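PDB 4YXT: polyketide biosynthesis 3-hydroxy-3-methylglutaryl-ACP synthase PksG from Bacillus subtilis, which catalyses the aldol condensation of an acetyl group carried by AcpK with a beta-ketothioester polyketide intermediate during synthesis of the antibiotic bacillaene. Local coordinates for residues 35-39 with 252-258. The protein carries 1 engineered substitution. Sequence-based numbering, arbitrary orientation.
Sequences ENLLM and PFGGMVK
The C-terminal end of helix 31-37 meets the first turn of helix 254-267; the CA atoms of Leu37 and Gly255 lie 4.5 Å apart and those of Leu38 and Gly254 5.0 Å apart. Leu38 leaves the helix with positive phi (73/49), and Met39 continues in an extended conformation (-124/152). On the other segment, extended Phe253 (-158/155) is the N-cap residue, and helical angles begin at Gly254. Two hydrogen bonds join the segments: a short backbone one from Gly255 N to Leu37 O (2.6 Å), and a weak one from Gly254 N to the side-chain sulfur, Met39 SD (3.5 Å). Beside the first, the ring edge of Phe253 faces the same carbonyl, with Phe253 CD2 3.7 Å from Leu37 O. Gly255 CA also gives a CH...O contact to Asn36 O at 3.4 Å, an approach that a beta carbon on Gly255 would block by clashing with that oxygen. In this thiolase-fold enzyme the second helix follows strand 246-249 and the loop bearing His250, the proton donor/acceptor by similarity; the side chains of Pro252 and His250 are about 4 Å apart at their nearest atoms. Apolar contacts flank the polar centre. Phe253, with chi1 p, meets Leu37 CD2 through its own CD2 at 4.0 Å, while its CB touches Met39 CG (3.8 Å). Met39, mm in chi1 and chi2, brings CE to 3.7 Å from Phe253 CA. Leu38 (mt) lays CD1 4.3 Å from CD of the extended Lys258, which also forms a cation-pi interaction with Phe280.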
loop_
_atom_site.group_PDB
_atom_site.type_symbol
_atom_site.label_atom_id
_atom_site.label_comp_id
_atom_site.label_asym_id
_atom_site.label_seq_id
_atom_site.Cartn_x
_atom_site.Cartn_y
_atom_site.Cartn_z
ATOM N N GLU A 35 10.015 -32.365 11.455
ATOM C CA GLU A 35 11.463 -32.187 11.295
ATOM C C GLU A 35 11.777 -31.694 9.894
ATOM O O GLU A 35 12.781 -31.022 9.659
ATOM C CB GLU A 35 12.227 -33.501 11.579
ATOM C CG GLU A 35 12.195 -33.941 13.038
ATOM C CD GLU A 35 13.108 -35.133 13.370
ATOM O OE1 GLU A 35 13.024 -35.636 14.509
ATOM O OE2 GLU A 35 13.929 -35.569 12.541
ATOM N N ASN A 36 10.918 -32.041 8.956
ATOM C CA ASN A 36 11.079 -31.587 7.586
ATOM C C ASN A 36 10.781 -30.109 7.383
ATOM O O ASN A 36 11.308 -29.529 6.489
ATOM C CB ASN A 36 10.248 -32.453 6.655
ATOM C CG ASN A 36 10.935 -33.778 6.358
ATOM O OD1 ASN A 36 12.057 -33.800 5.826
ATOM N ND2 ASN A 36 10.274 -34.891 6.703
ATOM N N LEU A 37 9.953 -29.505 8.216
ATOM C CA LEU A 37 9.809 -28.020 8.261
ATOM C C LEU A 37 11.151 -27.255 8.410
ATOM O O LEU A 37 11.400 -26.237 7.730
ATOM C CB LEU A 37 8.949 -27.640 9.436
ATOM C CG LEU A 37 7.608 -28.356 9.526
ATOM C CD1 LEU A 37 6.882 -27.872 10.766
ATOM C CD2 LEU A 37 6.784 -28.129 8.255
ATOM N N LEU A 38 12.004 -27.764 9.303
ATOM C CA LEU A 38 13.319 -27.201 9.606
ATOM C C LEU A 38 13.189 -25.918 10.409
ATOM O O LEU A 38 13.796 -24.912 10.075
ATOM C CB LEU A 38 14.145 -26.944 8.334
ATOM C CG LEU A 38 14.484 -28.074 7.363
ATOM C CD1 LEU A 38 15.392 -27.569 6.236
ATOM C CD2 LEU A 38 15.133 -29.299 7.980
ATOM N N MET A 39 12.390 -25.953 11.453
ATOM C CA MET A 39 12.123 -24.779 12.285
ATOM C C MET A 39 12.474 -25.069 13.750
ATOM O O MET A 39 12.454 -26.206 14.160
ATOM C CB MET A 39 10.665 -24.363 12.109
ATOM C CG MET A 39 10.360 -23.886 10.678
ATOM S SD MET A 39 11.438 -22.563 10.016
ATOM C CE MET A 39 10.297 -21.175 10.082
ATOM N N PRO A 252 8.766 -19.132 4.382
ATOM C CA PRO A 252 7.680 -19.425 5.310
ATOM C C PRO A 252 8.054 -20.557 6.262
ATOM O O PRO A 252 7.564 -20.605 7.389
ATOM C CB PRO A 252 6.524 -19.825 4.402
ATOM C CG PRO A 252 7.134 -20.294 3.135
ATOM C CD PRO A 252 8.492 -19.640 3.025
ATOM N N PHE A 253 8.898 -21.468 5.794
ATOM C CA PHE A 253 9.650 -22.382 6.675
ATOM C C PHE A 253 10.852 -22.872 5.900
ATOM O O PHE A 253 10.857 -22.842 4.704
ATOM C CB PHE A 253 8.800 -23.526 7.236
ATOM C CG PHE A 253 8.000 -24.270 6.218
ATOM C CD1 PHE A 253 6.807 -23.739 5.725
ATOM C CD2 PHE A 253 8.416 -25.502 5.756
ATOM C CE1 PHE A 253 6.051 -24.425 4.792
ATOM C CE2 PHE A 253 7.662 -26.190 4.803
ATOM C CZ PHE A 253 6.473 -25.663 4.341
ATOM N N GLY A 254 11.890 -23.260 6.609
ATOM C CA GLY A 254 13.124 -23.694 5.980
ATOM C C GLY A 254 12.982 -24.794 4.963
ATOM O O GLY A 254 13.694 -24.820 3.943
ATOM N N GLY A 255 12.088 -25.725 5.251
ATOM C CA GLY A 255 11.878 -26.874 4.381
ATOM C C GLY A 255 11.324 -26.494 3.032
ATOM O O GLY A 255 11.672 -27.117 2.053
ATOM N N MET A 256 10.493 -25.450 2.984
ATOM C CA MET A 256 9.947 -24.914 1.722
ATOM C C MET A 256 11.104 -24.433 0.858
ATOM O O MET A 256 11.245 -24.775 -0.307
ATOM C CB MET A 256 9.004 -23.731 2.008
ATOM C CG MET A 256 8.447 -23.037 0.767
ATOM S SD MET A 256 7.161 -24.080 0.061
ATOM C CE MET A 256 5.826 -23.709 1.208
ATOM N N VAL A 257 11.992 -23.680 1.474
ATOM C CA VAL A 257 13.090 -23.132 0.741
ATOM C C VAL A 257 14.091 -24.189 0.211
ATOM O O VAL A 257 14.622 -24.104 -0.921
ATOM C CB VAL A 257 13.756 -22.074 1.609
ATOM C CG1 VAL A 257 14.999 -21.551 0.917
ATOM C CG2 VAL A 257 12.744 -20.963 1.860
ATOM N N LYS A 258 14.409 -25.151 1.042
ATOM C CA LYS A 258 15.260 -26.257 0.579
ATOM C C LYS A 258 14.641 -26.999 -0.595
ATOM O O LYS A 258 15.322 -27.335 -1.531
ATOM C CB LYS A 258 15.562 -27.237 1.695
ATOM C CG LYS A 258 16.653 -28.224 1.325
ATOM C CD LYS A 258 17.056 -29.018 2.550
ATOM C CE LYS A 258 17.889 -30.240 2.194
ATOM N NZ LYS A 258 18.954 -30.453 3.227
#